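Local coordinates for protein GH5 (Bacteroidetes bacterium AC2a, PDB 4YHE) that probably hydrolyses cellulose, as an endoglucanase of glycoside hydrolase family 5 cutting internal beta-1,4-glucosidic bonds, at residues 8-11 with 12-15; 202-205 with 206-209; 215-218 with 219-222; 317-320 with 321-325; 360-363 with 364-368. All blocks are in the same frame, centred on the assembly; numbering follows the deposited sequence.

Contact 1: 8-11 with 12-15; sequences VQFG and MSMG
Ser-13 turns its hydroxyl back onto the carbonyl of Phe-10, one helical turn earlier, and this is the tight part of the contact. OG donates to Phe-10 O at 2.6 Å, in the plane of that carbonyl and on a lone pair. Ser-13 N reaches the same oxygen at 3.0 Å from well above the plane, so two donors of one residue hold it. With chi1 at 81°, OG sits between its own backbone N and carbonyl carbon, and Phe-10 CD1 comes within 3.9 Å of OG. With an alanine in place of this serine, Phe-10 O would probably lose its in-plane donor and keep from this pair the out-of-plane N-H. Gly-11 O accepts from Met-14 N at 3.1 Å and also from Ser-327 OG. This is the closing turn of helix 6-13, which leads into the first strand of the TIM barrel and lies across the N-terminal end of the barrel: Met-14 packs on Ile-97 and Met-237, and Gly-15, with positive phi, carries the chain out of the helix. The other flank is looser. Met-12 CB rests 3.6 Å from Gln-9 O while its chain passes Arg-325 and ends with the thioether methyl at Arg-322, and Gln-9 itself is exposed.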
# COMPACT_ATOMS: atom_id res chain seq x y z
N VAL A 8 -1.89 16.66 6.43
CA VAL A 8 -1.57 15.62 7.38
C VAL A 8 -2.84 15.16 8.05
O VAL A 8 -2.98 13.98 8.35
CB VAL A 8 -0.51 16.04 8.42
CG1 VAL A 8 -0.33 14.99 9.51
CG2 VAL A 8 0.82 16.32 7.73
N GLN A 9 -3.76 16.10 8.31
CA GLN A 9 -5.07 15.73 8.81
C GLN A 9 -5.74 14.74 7.88
O GLN A 9 -6.31 13.75 8.34
CB GLN A 9 -5.98 16.96 8.96
CG GLN A 9 -5.91 17.67 10.31
CD GLN A 9 -6.87 18.87 10.35
OE1 GLN A 9 -6.43 20.02 10.33
NE2 GLN A 9 -8.17 18.60 10.35
N PHE A 10 -5.67 15.02 6.58
CA PHE A 10 -6.25 14.12 5.56
C PHE A 10 -5.62 12.71 5.60
O PHE A 10 -6.35 11.72 5.70
CB PHE A 10 -6.16 14.66 4.15
CG PHE A 10 -6.76 13.73 3.14
CD1 PHE A 10 -8.15 13.65 3.01
CD2 PHE A 10 -5.96 12.87 2.39
CE1 PHE A 10 -8.72 12.76 2.11
CE2 PHE A 10 -6.53 11.98 1.48
CZ PHE A 10 -7.90 11.91 1.35
N GLY A 11 -4.29 12.64 5.56
CA GLY A 11 -3.57 11.37 5.82
C GLY A 11 -4.06 10.60 7.04
O GLY A 11 -4.37 9.38 6.97
N MET A 12 -4.17 11.28 8.17
CA MET A 12 -4.65 10.62 9.39
C MET A 12 -6.06 10.10 9.31
O MET A 12 -6.40 9.14 9.99
CB MET A 12 -4.56 11.53 10.60
CG MET A 12 -3.25 11.38 11.33
SD MET A 12 -3.30 12.46 12.73
CE MET A 12 -3.76 11.34 14.01
N SER A 13 -6.86 10.71 8.46
CA SER A 13 -8.28 10.36 8.31
C SER A 13 -8.44 8.99 7.68
O SER A 13 -9.50 8.38 7.80
CB SER A 13 -9.03 11.44 7.51
OG SER A 13 -8.87 11.33 6.12
N MET A 14 -7.38 8.51 6.99
CA MET A 14 -7.38 7.14 6.49
C MET A 14 -7.26 6.09 7.57
O MET A 14 -7.55 4.90 7.30
CB MET A 14 -6.31 6.97 5.39
CG MET A 14 -6.58 7.87 4.21
SD MET A 14 -5.69 7.46 2.70
CE MET A 14 -4.03 7.50 3.28
N GLY A 15 -6.84 6.50 8.78
CA GLY A 15 -6.74 5.64 9.91
C GLY A 15 -6.00 4.32 9.67
O GLY A 15 -4.88 4.32 9.11

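Contact 2: 202-205 with 206-209; sequences GKNE and TRYI
Asn-204 and Arg-207 run side by side, and their polar ends carry the contact. Arg-207 grips a single oxygen side-on: NH2 donates to Asn-204 OD1 at 3.0 Å, and Arg-207 NE reaches Asn-204 OD1 at 3.1 Å. OD1 lies in the guanidinium plane, yet both nitrogens come from the same face of the amide, whose plane is turned 71° from the guanidinium. After two extended torsions, a bend at chi3 (-44°) brings the guanidinium round to the asparagine. Asn-204 is held from its other end, ND2 donating to Gly-201 O and Gly-147 O. Of the backbone, Thr-206 N makes a weak bond to Lys-203 O at 3.5 Å, just past the short 3-10 turn at 203-204. Van der Waals contacts are thin, with Glu-205 CG 3.9 Å from Thr-206 CG2 on the more exposed side, and Arg-207 CB 3.7 Å from Lys-203 O. The turn links helix 181-199 to barrel strand 209-212. A methionine in place of Arg-207 would probably leave Asn-204 OD1, and the Asp-153 and Leu-157 carbonyls that the guanidinium also binds, without this donor. The buried charge is met by neutral oxygens and the Phe-159 ring, a cation-pi partner, tying this loop to the chain entering strand 157-160.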
# COMPACT_ATOMS: atom_id res chain seq x y z
N GLY A 202 -11.42 18.64 -13.74
CA GLY A 202 -12.40 18.54 -12.68
C GLY A 202 -11.77 18.34 -11.32
O GLY A 202 -10.81 19.02 -10.97
N LYS A 203 -12.28 17.40 -10.55
CA LYS A 203 -11.81 17.24 -9.19
C LYS A 203 -10.43 16.58 -9.10
O LYS A 203 -9.86 16.52 -8.03
CB LYS A 203 -12.84 16.51 -8.36
CG LYS A 203 -14.13 17.34 -8.23
CD LYS A 203 -15.20 16.56 -7.50
CE LYS A 203 -16.51 17.33 -7.40
NZ LYS A 203 -17.58 16.47 -6.83
N ASN A 204 -9.88 16.12 -10.23
CA ASN A 204 -8.48 15.69 -10.23
C ASN A 204 -7.53 16.86 -9.92
O ASN A 204 -6.35 16.62 -9.66
CB ASN A 204 -8.10 15.08 -11.55
CG ASN A 204 -8.93 13.88 -11.88
OD1 ASN A 204 -8.92 12.88 -11.15
ND2 ASN A 204 -9.70 13.96 -12.96
N GLU A 205 -8.03 18.10 -9.99
CA GLU A 205 -7.22 19.29 -9.72
C GLU A 205 -6.68 19.34 -8.32
O GLU A 205 -5.56 19.78 -8.13
CB GLU A 205 -8.01 20.59 -9.96
CG GLU A 205 -7.24 21.89 -9.69
CD GLU A 205 -6.24 22.25 -10.80
OE1 GLU A 205 -5.85 21.32 -11.55
OE2 GLU A 205 -5.85 23.44 -10.93
N THR A 206 -7.49 18.96 -7.35
CA THR A 206 -7.11 19.06 -5.95
C THR A 206 -7.18 17.72 -5.22
O THR A 206 -7.24 17.68 -4.00
CB THR A 206 -8.06 20.02 -5.25
OG1 THR A 206 -9.39 19.54 -5.46
CG2 THR A 206 -7.93 21.41 -5.85
N ARG A 207 -7.22 16.63 -5.98
CA ARG A 207 -7.20 15.28 -5.42
C ARG A 207 -5.85 15.03 -4.74
O ARG A 207 -4.81 15.46 -5.26
CB ARG A 207 -7.38 14.25 -6.56
CG ARG A 207 -7.45 12.80 -6.10
CD ARG A 207 -7.75 11.80 -7.22
NE ARG A 207 -8.80 12.18 -8.17
CZ ARG A 207 -10.09 12.37 -7.89
NH1 ARG A 207 -10.56 12.25 -6.66
NH2 ARG A 207 -10.92 12.71 -8.86
N TYR A 208 -5.86 14.33 -3.61
CA TYR A 208 -4.63 13.79 -3.03
C TYR A 208 -4.05 12.71 -3.91
O TYR A 208 -4.76 11.82 -4.36
CB TYR A 208 -4.87 13.27 -1.65
CG TYR A 208 -5.09 14.40 -0.69
CD1 TYR A 208 -4.00 15.07 -0.14
CD2 TYR A 208 -6.35 14.82 -0.35
CE1 TYR A 208 -4.18 16.13 0.73
CE2 TYR A 208 -6.55 15.87 0.53
CZ TYR A 208 -5.46 16.53 1.05
OH TYR A 208 -5.61 17.56 1.94
N ILE A 209 -2.75 12.80 -4.16
CA ILE A 209 -2.05 11.79 -4.93
C ILE A 209 -0.92 11.18 -4.10
O ILE A 209 -0.04 11.90 -3.62
CB ILE A 209 -1.46 12.37 -6.19
CG1 ILE A 209 -2.55 12.99 -7.10
CG2 ILE A 209 -0.66 11.31 -6.94
CD1 ILE A 209 -1.98 13.77 -8.24

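Contact 3: 215-218 with 219-222; sequences VCNP and DLTV
Asn-217 OD1 takes the backbone N-H of Leu-220 at 2.9 Å, nearly straight at 162°, with the nitrogen in the plane of the amide and on a lone pair. The Asn-217 side chain gets there with CG trans to the main-chain nitrogen (chi1 176°), and Leu-220 CG packs 3.5 Å from the same OD1. The main-chain oxygen of this asparagine is gripped twice by Thr-221: Asn-217 O accepts from Thr-221 N at 2.9 Å, nearly along the C=O axis, and from Thr-221 OG1 at 2.7 Å, from above the carbonyl plane. Asn-217 is therefore the N-cap of helix 218-224, which follows barrel strand 209-212 in the TIM-barrel succession. Next comes Pro-218, whose ring starts the first turn where no N-H is needed; Pro-218 O continues the i to i+4 pattern that Asn-217 O opens, accepting from Val-222 N at 2.9 Å. Farther out, helix 270-285 positions the turn: Asp-219 forms a salt bridge to Arg-279, Pro-218 packs on Met-276 and Val-222 on Leu-280. On the barrel side, Thr-221 leans on Val-238 and Val-240 of strand 236-242. The chain enters the cap through Val-215 and Cys-216, both with positive phi, and Cys-216 is tied by a backbone hydrogen bond to His-241.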
# COMPACT_ATOMS: atom_id res chain seq x y z
N VAL A 215 10.81 0.48 -4.61
CA VAL A 215 10.17 -0.74 -4.07
C VAL A 215 9.34 -0.51 -2.79
O VAL A 215 9.14 -1.42 -2.03
CB VAL A 215 11.17 -1.94 -3.95
CG1 VAL A 215 12.08 -1.89 -2.74
CG2 VAL A 215 10.42 -3.27 -4.00
N CYS A 216 8.82 0.70 -2.62
CA CYS A 216 8.05 1.10 -1.39
C CYS A 216 8.81 0.96 -0.07
O CYS A 216 8.21 0.85 1.02
CB CYS A 216 6.70 0.37 -1.34
SG CYS A 216 5.52 0.98 -2.57
N ASN A 217 10.15 0.96 -0.15
CA ASN A 217 11.00 0.78 0.97
C ASN A 217 11.12 2.13 1.65
O ASN A 217 11.59 3.10 1.04
CB ASN A 217 12.40 0.29 0.51
CG ASN A 217 13.38 0.17 1.66
OD1 ASN A 217 14.01 1.14 2.09
ND2 ASN A 217 13.54 -1.04 2.14
N PRO A 218 10.68 2.22 2.93
CA PRO A 218 10.73 3.51 3.61
C PRO A 218 12.08 4.24 3.58
O PRO A 218 12.15 5.43 3.28
CB PRO A 218 10.32 3.17 5.05
CG PRO A 218 9.48 1.96 4.92
CD PRO A 218 10.08 1.17 3.77
N ASP A 219 13.16 3.55 3.90
CA ASP A 219 14.45 4.23 3.89
C ASP A 219 14.90 4.69 2.52
O ASP A 219 15.40 5.81 2.40
CB ASP A 219 15.50 3.40 4.60
CG ASP A 219 15.25 3.35 6.11
OD1 ASP A 219 14.62 4.30 6.65
OD2 ASP A 219 15.64 2.38 6.74
N LEU A 220 14.71 3.86 1.47
CA LEU A 220 15.11 4.28 0.14
C LEU A 220 14.22 5.43 -0.34
O LEU A 220 14.62 6.26 -1.15
CB LEU A 220 15.08 3.12 -0.86
CG LEU A 220 16.09 1.98 -0.60
CD1 LEU A 220 15.94 0.93 -1.70
CD2 LEU A 220 17.51 2.52 -0.60
N THR A 221 13.00 5.48 0.21
CA THR A 221 12.08 6.58 -0.04
C THR A 221 12.60 7.89 0.58
O THR A 221 12.83 8.89 -0.12
CB THR A 221 10.65 6.24 0.48
OG1 THR A 221 10.20 5.04 -0.14
CG2 THR A 221 9.65 7.37 0.14
N VAL A 222 12.77 7.87 1.90
CA VAL A 222 13.31 9.01 2.63
C VAL A 222 14.59 9.53 1.94
O VAL A 222 14.76 10.74 1.78
CB VAL A 222 13.57 8.64 4.10
CG1 VAL A 222 14.44 9.65 4.84
CG2 VAL A 222 12.25 8.45 4.85

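Contact 4: 317-320 with 321-325; sequences ICKA and MRDRR
Lys-319 with Asp-323, and Ala-320 with Arg-324, form i to i+4 contacts along the last turns of helix 304-323, the helix of the beta-alpha-beta unit between barrel strands 291-296 and 327-332. The helix ends in a Schellman motif: Arg-325, with positive phi, is its C-prime residue, Arg-325 N bonding to Arg-322 O and Ile-326 N to Met-321 O. On one flank the pair is a salt bridge, Lys-319 NZ meeting Asp-323 OD1 at 2.8 Å on the syn lone pair, the side of the other oxygen. A bend at chi2 (54°) lays the lysine chain across the carboxylate, with CE 3.5 Å from Asp-323 OD2, while Leu-377 and Ile-380 touch its side chain. Being near the helix C-terminus, the aspartate would face unfavourable carbonyl dipoles, which the lysine is likely to offset. The buried flank is apolar: Met-321 runs extended back along the helix until its CE is 4.2 Å from Ile-317 CG1, and Phe-293 and Tyr-273 border it. CG of Met-321 presses to 3.2 Å from Ile-317 O on the way. The third flank belongs to Arg-324, whose chain is extended from CG to NE, the guanidinium then turning NH1 toward Ala-320 O. Asn-278 OD1 holds its NE. Across the contact, Arg-324 NH1 donates to Ala-320 O at 2.9 Å, in the carbonyl plane and on a lone pair, with that oxygen close to the guanidinium plane; the backbone N of Arg-324 adds a weak bond at 3.3 Å to the same Ala-320 O.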
# COMPACT_ATOMS: atom_id res chain seq x y z
N ILE A 317 3.02 -1.54 16.57
CA ILE A 317 3.36 -0.73 15.41
C ILE A 317 2.27 0.28 15.01
O ILE A 317 2.57 1.39 14.60
CB ILE A 317 3.81 -1.58 14.19
CG1 ILE A 317 2.65 -2.29 13.52
CG2 ILE A 317 4.93 -2.54 14.61
CD1 ILE A 317 3.08 -3.13 12.32
N CYS A 318 1.01 -0.12 15.15
CA CYS A 318 -0.10 0.75 14.80
C CYS A 318 -0.20 1.93 15.80
O CYS A 318 -0.60 3.01 15.42
CB CYS A 318 -1.39 -0.05 14.72
SG CYS A 318 -1.38 -1.25 13.31
N LYS A 319 0.16 1.69 17.04
CA LYS A 319 0.21 2.79 18.04
C LYS A 319 1.32 3.74 17.64
O LYS A 319 1.14 4.95 17.53
CB LYS A 319 0.40 2.28 19.46
CG LYS A 319 0.56 3.40 20.48
CD LYS A 319 -0.59 4.38 20.41
CE LYS A 319 -0.69 5.24 21.69
NZ LYS A 319 -1.35 6.54 21.40
N ALA A 320 2.48 3.17 17.34
CA ALA A 320 3.60 4.00 16.90
C ALA A 320 3.25 4.87 15.67
O ALA A 320 3.69 6.02 15.57
CB ALA A 320 4.84 3.13 16.64
N MET A 321 2.46 4.33 14.74
CA MET A 321 2.04 5.06 13.57
C MET A 321 1.10 6.23 13.93
O MET A 321 1.32 7.34 13.50
CB MET A 321 1.32 4.13 12.57
CG MET A 321 2.26 3.12 11.90
SD MET A 321 1.31 1.81 11.10
CE MET A 321 2.64 0.71 10.58
N ARG A 322 0.06 5.93 14.69
CA ARG A 322 -0.86 6.97 15.15
C ARG A 322 -0.11 8.13 15.81
O ARG A 322 -0.35 9.29 15.48
CB ARG A 322 -1.83 6.36 16.15
CG ARG A 322 -2.67 7.36 16.93
CD ARG A 322 -3.65 8.13 16.06
NE ARG A 322 -4.29 9.21 16.81
CZ ARG A 322 -5.29 9.05 17.68
NH1 ARG A 322 -5.85 7.87 17.91
NH2 ARG A 322 -5.76 10.12 18.32
N ASP A 323 0.83 7.80 16.70
CA ASP A 323 1.60 8.81 17.42
C ASP A 323 2.43 9.69 16.51
O ASP A 323 2.74 10.81 16.86
CB ASP A 323 2.46 8.16 18.50
CG ASP A 323 1.64 7.62 19.66
OD1 ASP A 323 0.46 7.99 19.78
OD2 ASP A 323 2.14 6.77 20.42
N ARG A 324 2.78 9.16 15.33
CA ARG A 324 3.47 9.90 14.29
C ARG A 324 2.56 10.43 13.18
O ARG A 324 3.04 10.93 12.17
CB ARG A 324 4.59 8.99 13.72
CG ARG A 324 5.75 8.88 14.67
CD ARG A 324 6.60 7.62 14.57
NE ARG A 324 7.51 7.57 15.71
CZ ARG A 324 7.16 7.22 16.95
NH1 ARG A 324 5.92 6.79 17.22
NH2 ARG A 324 8.06 7.27 17.92
N ARG A 325 1.24 10.35 13.38
CA ARG A 325 0.26 10.86 12.41
C ARG A 325 0.30 10.16 11.04
O ARG A 325 -0.00 10.75 10.01
CB ARG A 325 0.41 12.39 12.25
CG ARG A 325 0.29 13.05 13.62
CD ARG A 325 0.31 14.56 13.58
NE ARG A 325 0.30 15.00 14.98
CZ ARG A 325 -0.21 16.13 15.44
NH1 ARG A 325 -0.77 17.02 14.63
NH2 ARG A 325 -0.16 16.36 16.75

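Contact 5: 360-363 with 364-368; sequences AVRA and MIDSW
Arg-362 and Asp-366, one turn apart on helix 357-369, form a two-pronged salt bridge. The guanidinium approaches side-on: Arg-362 NE donates to Asp-366 OD2 at 2.9 Å and Arg-362 NH2 to Asp-366 OD1, also at 2.9 Å. Both bonds are fairly straight and both oxygens lie in the guanidinium plane, but the two planes are 37° apart, so the nitrogens meet the carboxylate out of its own plane. The arginine has to double back for this, bent at chi2 and chi3. Arg-362 NH1 has another task, binding Ala-53 O at the end of helix 44-53. The apolar packing is made by Val-361 and Ile-365, which lie side by side, pointing the same way, with Val-361 CG1 3.7 Å from Ile-365 CD1, and both touch Phe-55. Ile-365 CG2 also supports the arginine, 3.7 Å from Arg-362 NH2. Met-364 packs closely. Its chi1 of 57° wedges CG between its own backbone N and carbonyl carbon, bringing CG within 3.2 Å of Val-361 O, and a bend at chi3 leaves CE 3.6 Å from Ala-360 O. The Met-364 side chain packs on Phe-314 and Cys-318 of helix 304-323 and on Ile-16 of the first strand. Backbone bonds continue the helix, and Ser-367 OG binds Tyr-375 OH and Arg-315 O. The helix is thus amphipathic: its ion pair stays on the more exposed side, where solvent probably screens it, while thioether and branched aliphatic groups seat it against helix 304-323, Phe-55 and Ile-16 of the first strand.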
# COMPACT_ATOMS: atom_id res chain seq x y z
N ALA A 360 -7.24 -10.00 14.98
CA ALA A 360 -6.18 -9.26 14.29
C ALA A 360 -6.64 -7.86 13.90
O ALA A 360 -5.93 -6.89 14.11
CB ALA A 360 -5.76 -10.04 13.05
N VAL A 361 -7.87 -7.77 13.38
CA VAL A 361 -8.42 -6.55 12.88
C VAL A 361 -8.64 -5.59 14.08
O VAL A 361 -8.29 -4.42 14.01
CB VAL A 361 -9.73 -6.85 12.09
CG1 VAL A 361 -10.61 -5.66 11.93
CG2 VAL A 361 -9.37 -7.41 10.72
N ARG A 362 -9.15 -6.13 15.18
CA ARG A 362 -9.34 -5.36 16.41
C ARG A 362 -8.00 -4.86 16.98
O ARG A 362 -7.91 -3.69 17.37
CB ARG A 362 -10.09 -6.20 17.43
CG ARG A 362 -11.54 -6.52 17.06
CD ARG A 362 -12.54 -5.50 17.65
NE ARG A 362 -12.28 -4.15 17.20
CZ ARG A 362 -12.60 -3.63 16.02
NH1 ARG A 362 -13.25 -4.34 15.11
NH2 ARG A 362 -12.25 -2.40 15.72
N ALA A 363 -6.97 -5.71 17.00
CA ALA A 363 -5.65 -5.30 17.48
C ALA A 363 -5.16 -4.05 16.75
O ALA A 363 -4.75 -3.05 17.37
CB ALA A 363 -4.66 -6.42 17.39
N MET A 364 -5.22 -4.07 15.41
CA MET A 364 -4.68 -2.99 14.64
C MET A 364 -5.54 -1.71 14.74
O MET A 364 -5.02 -0.62 15.06
CB MET A 364 -4.42 -3.45 13.18
CG MET A 364 -5.60 -4.01 12.42
SD MET A 364 -5.10 -4.62 10.76
CE MET A 364 -4.11 -6.00 11.14
N ILE A 365 -6.85 -1.83 14.54
CA ILE A 365 -7.70 -0.66 14.49
C ILE A 365 -7.77 -0.06 15.90
O ILE A 365 -7.57 1.11 16.05
CB ILE A 365 -9.10 -1.02 13.99
CG1 ILE A 365 -9.04 -1.44 12.52
CG2 ILE A 365 -10.09 0.14 14.16
CD1 ILE A 365 -10.34 -2.00 12.01
N ASP A 366 -8.01 -0.87 16.90
CA ASP A 366 -8.28 -0.30 18.24
C ASP A 366 -7.01 0.34 18.84
O ASP A 366 -7.10 1.31 19.59
CB ASP A 366 -8.83 -1.35 19.17
CG ASP A 366 -10.20 -1.81 18.75
OD1 ASP A 366 -10.85 -1.14 17.96
OD2 ASP A 366 -10.64 -2.85 19.25
N SER A 367 -5.83 -0.16 18.47
CA SER A 367 -4.60 0.44 18.95
C SER A 367 -4.36 1.82 18.30
O SER A 367 -4.06 2.78 19.00
CB SER A 367 -3.42 -0.49 18.76
OG SER A 367 -2.27 -0.00 19.43
N TRP A 368 -4.50 1.91 16.97
CA TRP A 368 -4.39 3.15 16.26
C TRP A 368 -5.40 4.17 16.77
O TRP A 368 -5.05 5.32 16.95
CB TRP A 368 -4.58 2.97 14.75
CG TRP A 368 -4.08 4.07 13.94
CD1 TRP A 368 -2.84 4.17 13.32
CD2 TRP A 368 -4.78 5.29 13.61
NE1 TRP A 368 -2.74 5.37 12.68
CE2 TRP A 368 -3.91 6.07 12.82
CE3 TRP A 368 -6.05 5.78 13.89
CZ2 TRP A 368 -4.27 7.33 12.33
CZ3 TRP A 368 -6.40 7.03 13.41
CH2 TRP A 368 -5.52 7.79 12.64

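How the contacts relate
Contact 1 is the hub. Phe-10 stacks on Tyr-208 of contact 2, with Phe-10 CD2 and Tyr-208 CD2 3.4 Å apart; Met-12 CE lies 3.6 Å from Arg-322 NE of contact 4, and Met-12 O is 3.1 Å from Trp-368 CH2 of contact 5. Contacts 4 and 5, centres 12 Å apart, join neighbouring outer helices: Arg-322 NH1 probably donates to Trp-368 O at 2.8 Å, and Arg-322 also makes a cation-pi contact with the Trp-368 ring. Contact 3 stands apart, its nearest atoms about 9 Å from contact 4 and about 13 Å from contact 1. It follows the C-terminal end of a strand, the barrel end where TIM-barrel hydrolases carry their active sites; contact 1 covers the other end.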